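PDB 3VAS: putative adenosine kinase from Schistosoma mansoni, which catalyses the transfer of a phosphate group from ATP to adenosine, giving AMP, as a ribokinase-type enzyme of the pfkB family. Local coordinates for residues E134-G139 and L156-D161; P33-I38 and G113-N118. All coordinates share one frame; numbering follows the deposited sequence.

Contact 1: residues E134-G139 and L156-D161; sequences EPLMTG and LGAACD
Leu-136 lays its isobutyl group over the turn of backbone at Gly-157 and Ala-158, with its CG 3.8 Å from Ala-158 CA. The two methyls part company there: CD1 rests on the peptide between Gly-157 and Ala-158, 3.9 Å from Gly-157 C, while CD2 reaches on to a van der Waals contact with the carboxylate of Asp-161, equally far from its two oxygens at 3.6 Å from OD1 and from OD2. A CG set opposite the backbone N (chi1 -174°) carries the branch out to that position, and the two side chains come at each other from opposite directions. Beside this packing sits one hydrogen bond: Ala-158 N gives its hydrogen to Met-137 O over 2.8 Å, a bent bond of 142° at the hydrogen, with the donor tilted 31° from the carbonyl plane. Ala-158 CB packs against the same carbonyl, 3.4 Å from Met-137 O. Further in, Gly-139 CA lies 3.2 Å from Leu-156 O in a CH···O contact. Gly-157 has the positive phi of a type II' turn running from Leu-156 to Ala-159. This is the open end of the hairpin of strands 138-145 and 150-157, where the second strand winds into a 3-10 turn. Leu-156 points away from 134-139 and belongs to the adenosine pocket. Thr-138 turns away, its OG1 bonded to Asp-110 and Gly-108. Leucine and alanine packing thus carries most of the join, beside one backbone hydrogen bond, and two side-chain-free glycines let the backbones close up.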
ATOM      1  N   GLU A 134      12.557 -21.086  10.189  1.00 40.55           N
ATOM      2  CA  GLU A 134      11.963 -22.178   9.427  1.00 44.59           C
ATOM      3  C   GLU A 134      11.100 -23.025  10.362  1.00 45.01           C
ATOM      4  O   GLU A 134      11.412 -23.154  11.542  1.00 45.93           O
ATOM      5  CB  GLU A 134      13.056 -23.022   8.755  1.00 49.32           C
ATOM      6  CG  GLU A 134      14.058 -22.199   7.942  1.00 53.36           C
ATOM      7  CD  GLU A 134      14.968 -23.053   7.060  1.00 59.83           C
ATOM      8  OE1 GLU A 134      16.191 -22.788   7.024  1.00 60.32           O
ATOM      9  OE2 GLU A 134      14.462 -23.981   6.392  1.00 61.95           O
ATOM     10  N   PRO A 135      10.015 -23.617   9.839  1.00 44.13           N
ATOM     11  CA  PRO A 135       9.611 -23.635   8.433  1.00 41.79           C
ATOM     12  C   PRO A 135       8.496 -22.643   8.088  1.00 37.54           C
ATOM     13  O   PRO A 135       7.662 -22.959   7.240  1.00 37.15           O
ATOM     14  CB  PRO A 135       9.077 -25.055   8.279  1.00 44.47           C
ATOM     15  CG  PRO A 135       8.398 -25.308   9.598  1.00 44.77           C
ATOM     16  CD  PRO A 135       9.170 -24.517  10.645  1.00 44.45           C
ATOM     17  N   LEU A 136       8.470 -21.474   8.720  1.00 32.95           N
ATOM     18  CA  LEU A 136       7.465 -20.473   8.372  1.00 29.08           C
ATOM     19  C   LEU A 136       7.779 -19.884   6.991  1.00 28.32           C
ATOM     20  O   LEU A 136       8.852 -19.320   6.775  1.00 29.10           O
ATOM     21  CB  LEU A 136       7.383 -19.380   9.438  1.00 28.62           C
ATOM     22  CG  LEU A 136       6.266 -18.339   9.277  1.00 30.85           C
ATOM     23  CD1 LEU A 136       4.909 -19.012   9.114  1.00 29.95           C
ATOM     24  CD2 LEU A 136       6.243 -17.377  10.460  1.00 30.14           C
ATOM     25  N   MET A 137       6.843 -20.033   6.056  1.00 23.23           N
ATOM     26  CA  MET A 137       7.073 -19.661   4.662  1.00 22.12           C
ATOM     27  C   MET A 137       6.662 -18.229   4.339  1.00 24.41           C
ATOM     28  O   MET A 137       5.794 -17.654   4.999  1.00 24.11           O
ATOM     29  CB  MET A 137       6.360 -20.637   3.719  1.00 22.60           C
ATOM     30  CG  MET A 137       6.831 -22.102   3.844  1.00 24.32           C
ATOM     31  SD  MET A 137       8.520 -22.412   3.279  1.00 64.03           S
ATOM     32  CE  MET A 137       9.499 -22.174   4.764  1.00 80.00           C
ATOM     33  N   THR A 138       7.308 -17.663   3.324  1.00 24.37           N
ATOM     34  CA  THR A 138       6.980 -16.330   2.843  1.00 23.87           C
ATOM     35  C   THR A 138       5.480 -16.237   2.564  1.00 21.88           C
ATOM     36  O   THR A 138       4.893 -17.155   1.993  1.00 18.80           O
ATOM     37  CB  THR A 138       7.769 -16.000   1.559  1.00 21.67           C
ATOM     38  OG1 THR A 138       9.172 -15.969   1.854  1.00 23.39           O
ATOM     39  CG2 THR A 138       7.343 -14.651   0.991  1.00 17.80           C
ATOM     40  N   GLY A 139       4.864 -15.139   2.991  1.00 18.94           N
ATOM     41  CA  GLY A 139       3.441 -14.941   2.785  1.00 21.04           C
ATOM     42  C   GLY A 139       3.051 -14.923   1.316  1.00 24.03           C
ATOM     43  O   GLY A 139       3.891 -14.714   0.438  1.00 24.86           O
ATOM     44  N   LEU A 156      -0.573 -14.238   5.402  1.00 18.74           N
ATOM     45  CA  LEU A 156       0.551 -13.380   5.762  1.00 20.30           C
ATOM     46  C   LEU A 156       1.854 -14.140   5.992  1.00 23.23           C
ATOM     47  O   LEU A 156       2.928 -13.639   5.652  1.00 24.11           O
ATOM     48  CB  LEU A 156       0.203 -12.522   6.978  1.00 20.11           C
ATOM     49  CG  LEU A 156      -0.760 -11.369   6.669  1.00 22.88           C
ATOM     50  CD1 LEU A 156      -1.178 -10.642   7.942  1.00 17.17           C
ATOM     51  CD2 LEU A 156      -0.121 -10.405   5.686  1.00 16.65           C
ATOM     52  N   GLY A 157       1.754 -15.339   6.564  1.00 23.12           N
ATOM     53  CA  GLY A 157       2.909 -16.202   6.768  1.00 23.12           C
ATOM     54  C   GLY A 157       4.072 -15.523   7.469  1.00 25.19           C
ATOM     55  O   GLY A 157       3.910 -14.943   8.546  1.00 20.50           O
ATOM     56  N   ALA A 158       5.240 -15.566   6.835  1.00 20.94           N
ATOM     57  CA  ALA A 158       6.465 -15.024   7.422  1.00 27.03           C
ATOM     58  C   ALA A 158       6.376 -13.540   7.793  1.00 28.91           C
ATOM     59  O   ALA A 158       7.032 -13.100   8.740  1.00 20.86           O
ATOM     60  CB  ALA A 158       7.642 -15.265   6.493  1.00 25.58           C
ATOM     61  N   ALA A 159       5.565 -12.782   7.054  1.00 19.38           N
ATOM     62  CA  ALA A 159       5.406 -11.346   7.282  1.00 20.58           C
ATOM     63  C   ALA A 159       4.963 -10.980   8.703  1.00 22.43           C
ATOM     64  O   ALA A 159       5.242  -9.877   9.174  1.00 22.42           O
ATOM     65  CB  ALA A 159       4.447 -10.745   6.254  1.00 22.63           C
ATOM     66  N   CYS A 160       4.278 -11.901   9.380  1.00 22.08           N
ATOM     67  CA  CYS A 160       3.838 -11.687  10.760  1.00 22.69           C
ATOM     68  C   CYS A 160       4.997 -11.581  11.740  1.00 25.85           C
ATOM     69  O   CYS A 160       4.888 -10.906  12.767  1.00 23.94           O
ATOM     70  CB  CYS A 160       2.914 -12.816  11.220  1.00 22.33           C
ATOM     71  SG  CYS A 160       1.317 -12.841  10.399  1.00 35.05           S
ATOM     72  N   ASP A 161       6.099 -12.256  11.427  1.00 26.31           N
ATOM     73  CA  ASP A 161       7.239 -12.330  12.336  1.00 28.57           C
ATOM     74  C   ASP A 161       8.084 -11.059  12.369  1.00 27.02           C
ATOM     75  O   ASP A 161       9.063 -10.986  13.113  1.00 27.54           O
ATOM     76  CB  ASP A 161       8.116 -13.542  12.008  1.00 32.00           C
ATOM     77  CG  ASP A 161       7.634 -14.813  12.688  1.00 38.81           C
ATOM     78  OD1 ASP A 161       6.444 -14.882  13.063  1.00 41.69           O
ATOM     79  OD2 ASP A 161       8.448 -15.747  12.847  1.00 42.29           O
TER

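Contact 2: residues P33-I38 and G113-N118; sequences PLLDII and GKYIKN. With ADN (adenosine), chain C.
Tyr-115 is the first residue of helix 111-122 to touch 33-38, where the helix packs across strand 27-40 in the alpha/beta fold of the ribokinase (pfkB) family; the local axes of 34-38 and 113-118 stand 8.9 Å apart, at 101° to each other. One turn of helix is anchored just before it, Gly-113 N being bonded to Asp-110. With CG of Tyr-115 roughly opposite its backbone N (chi1 154°), the ring swings down beside Leu-35, and the two side chains cross at about a right angle. The leucine methyl CD1 meets the ring obliquely at CE2, 3.7 Å away, and also brushes CD2. Beyond this the phenol hydroxyl bonds to Ala-80 N, which ties the helix to strand 77-81 as well. Ile-116 supplies the larger share of the packing. Its CD1 presses on the main chain rather than on a side chain, 3.7 Å from Leu-34 C, while its CG2 faces the ring of Pro-33, 4.2 Å from CB. Pro-33 also lies on Phe-129 of strand 126-131. Pro-33, at the start of the strand, and the end of Leu-35 thus meet the helix, while Leu-34 and Asp-36 turn to adenosine. Leu-34 CD1 comes against the purine, 3.5 Å from C4 of adenosine. Asp-36 receives both ribose hydroxyls, one on each carboxylate oxygen, so that the two oxygens grip the ribose diol: adenosine O2' donates to Asp-36 OD1 at 2.4 Å, so short that the exact distance is doubtful, and adenosine O3' donates to Asp-36 OD2 at 2.5 Å.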
ATOM      1  N   PRO A  33       6.109  -8.277   2.778  1.00 19.99           N
ATOM      2  CA  PRO A  33       6.491  -8.689   1.423  1.00 19.11           C
ATOM      3  C   PRO A  33       5.820 -10.009   1.087  1.00 20.06           C
ATOM      4  O   PRO A  33       6.005 -10.999   1.801  1.00 20.08           O
ATOM      5  CB  PRO A  33       8.013  -8.830   1.510  1.00 17.47           C
ATOM      6  CG  PRO A  33       8.293  -9.108   2.944  1.00 18.84           C
ATOM      7  CD  PRO A  33       7.174  -8.518   3.767  1.00 19.57           C
ATOM      8  N   LEU A  34       5.024 -10.014   0.025  1.00 19.46           N
ATOM      9  CA  LEU A  34       4.186 -11.166  -0.284  1.00 20.80           C
ATOM     10  C   LEU A  34       4.324 -11.589  -1.738  1.00 22.88           C
ATOM     11  O   LEU A  34       4.621 -10.774  -2.614  1.00 21.56           O
ATOM     12  CB  LEU A  34       2.717 -10.844   0.012  1.00 21.73           C
ATOM     13  CG  LEU A  34       2.358 -10.331   1.409  1.00 21.36           C
ATOM     14  CD1 LEU A  34       0.938  -9.768   1.423  1.00 20.40           C
ATOM     15  CD2 LEU A  34       2.510 -11.441   2.450  1.00 18.19           C
ATOM     16  N   LEU A  35       4.102 -12.871  -1.997  1.00 23.39           N
ATOM     17  CA  LEU A  35       4.054 -13.349  -3.367  1.00 21.34           C
ATOM     18  C   LEU A  35       2.606 -13.346  -3.845  1.00 21.84           C
ATOM     19  O   LEU A  35       1.737 -13.956  -3.218  1.00 23.24           O
ATOM     20  CB  LEU A  35       4.642 -14.755  -3.467  1.00 19.66           C
ATOM     21  CG  LEU A  35       4.702 -15.335  -4.880  1.00 23.33           C
ATOM     22  CD1 LEU A  35       5.817 -14.678  -5.678  1.00 25.28           C
ATOM     23  CD2 LEU A  35       4.873 -16.841  -4.844  1.00 22.77           C
ATOM     24  N   ASP A  36       2.341 -12.645  -4.943  1.00 22.16           N
ATOM     25  CA  ASP A  36       1.023 -12.691  -5.571  1.00 22.23           C
ATOM     26  C   ASP A  36       0.890 -13.920  -6.464  1.00 23.76           C
ATOM     27  O   ASP A  36       1.765 -14.211  -7.281  1.00 21.18           O
ATOM     28  CB  ASP A  36       0.749 -11.423  -6.386  1.00 21.84           C
ATOM     29  CG  ASP A  36       0.494 -10.204  -5.509  1.00 26.65           C
ATOM     30  OD1 ASP A  36       0.377 -10.369  -4.273  1.00 26.85           O
ATOM     31  OD2 ASP A  36       0.395  -9.081  -6.061  1.00 27.63           O
ATOM     32  N   ILE A  37      -0.207 -14.647  -6.296  1.00 23.58           N
ATOM     33  CA  ILE A  37      -0.498 -15.779  -7.158  1.00 24.12           C
ATOM     34  C   ILE A  37      -1.777 -15.482  -7.935  1.00 26.34           C
ATOM     35  O   ILE A  37      -2.881 -15.637  -7.420  1.00 28.29           O
ATOM     36  CB  ILE A  37      -0.631 -17.077  -6.353  1.00 24.49           C
ATOM     37  CG1 ILE A  37       0.579 -17.243  -5.428  1.00 23.78           C
ATOM     38  CG2 ILE A  37      -0.789 -18.276  -7.286  1.00 22.38           C
ATOM     39  CD1 ILE A  37       0.572 -18.541  -4.641  1.00 28.45           C
ATOM     40  N   ILE A  38      -1.609 -15.048  -9.181  1.00 25.41           N
ATOM     41  CA  ILE A  38      -2.714 -14.545  -9.983  1.00 26.98           C
ATOM     42  C   ILE A  38      -3.300 -15.628 -10.875  1.00 29.36           C
ATOM     43  O   ILE A  38      -2.601 -16.218 -11.702  1.00 30.39           O
ATOM     44  CB  ILE A  38      -2.263 -13.353 -10.843  1.00 27.61           C
ATOM     45  CG1 ILE A  38      -1.540 -12.324  -9.967  1.00 25.47           C
ATOM     46  CG2 ILE A  38      -3.452 -12.730 -11.567  1.00 25.38           C
ATOM     47  CD1 ILE A  38      -0.904 -11.197 -10.745  1.00 28.00           C
ATOM     48  N   GLY A 113      10.879 -16.118  -0.998  1.00 24.05           N
ATOM     49  CA  GLY A 113      11.488 -15.000  -0.303  1.00 24.06           C
ATOM     50  C   GLY A 113      12.715 -14.499  -1.040  1.00 28.13           C
ATOM     51  O   GLY A 113      12.923 -13.292  -1.176  1.00 26.14           O
ATOM     52  N   LYS A 114      13.529 -15.434  -1.524  1.00 29.05           N
ATOM     53  CA  LYS A 114      14.733 -15.065  -2.251  1.00 29.31           C
ATOM     54  C   LYS A 114      14.394 -14.366  -3.570  1.00 28.79           C
ATOM     55  O   LYS A 114      15.058 -13.409  -3.957  1.00 30.31           O
ATOM     56  CB  LYS A 114      15.648 -16.276  -2.480  1.00 28.88           C
ATOM     57  CG  LYS A 114      16.999 -15.887  -3.070  1.00 29.37           C
ATOM     58  CD  LYS A 114      18.018 -17.009  -3.006  1.00 30.62           C
ATOM     59  CE  LYS A 114      19.383 -16.493  -3.434  1.00 31.10           C
ATOM     60  NZ  LYS A 114      20.448 -17.524  -3.342  1.00 35.70           N
ATOM     61  N   TYR A 115      13.354 -14.838  -4.250  1.00 28.91           N
ATOM     62  CA  TYR A 115      12.896 -14.178  -5.470  1.00 29.68           C
ATOM     63  C   TYR A 115      12.469 -12.732  -5.191  1.00 29.30           C
ATOM     64  O   TYR A 115      12.842 -11.812  -5.925  1.00 20.61           O
ATOM     65  CB  TYR A 115      11.756 -14.963  -6.129  1.00 30.49           C
ATOM     66  CG  TYR A 115      10.840 -14.097  -6.964  1.00 29.44           C
ATOM     67  CD1 TYR A 115      11.271 -13.543  -8.163  1.00 33.57           C
ATOM     68  CD2 TYR A 115       9.549 -13.820  -6.544  1.00 28.32           C
ATOM     69  CE1 TYR A 115      10.433 -12.737  -8.921  1.00 34.10           C
ATOM     70  CE2 TYR A 115       8.709 -13.021  -7.290  1.00 29.82           C
ATOM     71  CZ  TYR A 115       9.150 -12.480  -8.475  1.00 32.05           C
ATOM     72  OH  TYR A 115       8.300 -11.684  -9.211  1.00 33.81           O
ATOM     73  N   ILE A 116      11.693 -12.535  -4.128  1.00 25.03           N
ATOM     74  CA  ILE A 116      11.277 -11.191  -3.744  1.00 24.27           C
ATOM     75  C   ILE A 116      12.489 -10.298  -3.438  1.00 27.10           C
ATOM     76  O   ILE A 116      12.553  -9.148  -3.887  1.00 24.98           O
ATOM     77  CB  ILE A 116      10.270 -11.207  -2.561  1.00 19.41           C
ATOM     78  CG1 ILE A 116       8.947 -11.840  -3.001  1.00 18.54           C
ATOM     79  CG2 ILE A 116      10.020  -9.798  -2.052  1.00 19.98           C
ATOM     80  CD1 ILE A 116       7.995 -12.160  -1.862  1.00 19.00           C
ATOM     81  N   LYS A 117      13.462 -10.834  -2.703  1.00 30.64           N
ATOM     82  CA  LYS A 117      14.678 -10.076  -2.402  1.00 30.75           C
ATOM     83  C   LYS A 117      15.464  -9.704  -3.661  1.00 28.54           C
ATOM     84  O   LYS A 117      15.932  -8.573  -3.793  1.00 28.23           O
ATOM     85  CB  LYS A 117      15.583 -10.825  -1.420  1.00 33.00           C
ATOM     86  CG  LYS A 117      16.798 -10.010  -0.972  1.00 37.57           C
ATOM     87  CD  LYS A 117      17.851 -10.870  -0.271  1.00 43.44           C
ATOM     88  CE  LYS A 117      17.314 -11.476   1.016  1.00 48.13           C
ATOM     89  NZ  LYS A 117      18.318 -12.350   1.700  1.00 52.91           N
ATOM     90  N   ASN A 118      15.614 -10.654  -4.582  1.00 26.95           N
ATOM     91  CA  ASN A 118      16.332 -10.391  -5.831  1.00 29.28           C
ATOM     92  C   ASN A 118      15.624  -9.358  -6.702  1.00 30.36           C
ATOM     93  O   ASN A 118      16.264  -8.603  -7.429  1.00 32.45           O
ATOM     94  CB  ASN A 118      16.548 -11.678  -6.631  1.00 28.58           C
ATOM     95  CG  ASN A 118      17.505 -12.640  -5.950  1.00 35.78           C
ATOM     96  OD1 ASN A 118      18.277 -12.256  -5.068  1.00 37.19           O
ATOM     97  ND2 ASN A 118      17.464 -13.898  -6.365  1.00 39.38           N
TER
HETATM   98  O5' ADN C 401      -2.864  -3.509  -3.818  1.00 27.17           O
HETATM   99  C5' ADN C 401      -2.686  -4.831  -4.323  1.00 25.47           C
HETATM  100  C4' ADN C 401      -1.598  -5.562  -3.574  1.00 23.30           C
HETATM  101  O4' ADN C 401      -1.980  -5.724  -2.200  1.00 17.99           O
HETATM  102  C3' ADN C 401      -1.256  -6.970  -4.076  1.00 22.74           C
HETATM  103  O3' ADN C 401       0.011  -6.948  -4.735  1.00 20.24           O
HETATM  104  C2' ADN C 401      -1.145  -7.817  -2.787  1.00 23.49           C
HETATM  105  O2' ADN C 401       0.035  -8.582  -2.686  1.00 25.17           O
HETATM  106  C1' ADN C 401      -1.219  -6.770  -1.674  1.00 21.13           C
HETATM  107  N9  ADN C 401      -1.830  -7.244  -0.432  1.00 17.71           N
HETATM  108  C8  ADN C 401      -2.933  -7.958  -0.312  1.00 18.02           C
HETATM  109  N7  ADN C 401      -3.133  -8.223   1.122  1.00 19.53           N
HETATM  110  C5  ADN C 401      -2.058  -7.616   1.838  1.00 15.85           C
HETATM  111  C6  ADN C 401      -1.754  -7.559   3.195  1.00 14.75           C
HETATM  112  N6  ADN C 401      -2.615  -8.203   4.150  1.00 15.22           N
HETATM  113  N1  ADN C 401      -0.614  -6.888   3.618  1.00 15.86           N
HETATM  114  C2  ADN C 401       0.211  -6.274   2.710  1.00 16.76           C
HETATM  115  N3  ADN C 401      -0.090  -6.325   1.374  1.00 17.32           N
HETATM  116  C4  ADN C 401      -1.252  -7.019   0.950  1.00 16.30           C

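Contacts 1 and 2 have centres about 12 Å apart and lie on neighbouring strands, 138-145 for contact 1 and 27-40 for contact 2. Gly-139 O lies 3.1 Å from Leu-35 N, a probable hydrogen bond that joins the hairpin end to the adenosine-binding strand, and Gly-139 CA packs 3.6 Å from Leu-34 CD2. Thr-138 bridges to the helix, its CG2 3.8 Å from Ile-116 CD1, while Asp-110 OD2 bonds both Thr-138 OG1 and Gly-113 N. Both contacts also reach the nucleoside: Leu-156 of contact 1 comes within about 4 Å of adenosine by its side chain, and contact 2 contributes Leu-34 and Asp-36. Asn-32, just before 33-38, touches Leu-156 and also bonds adenosine.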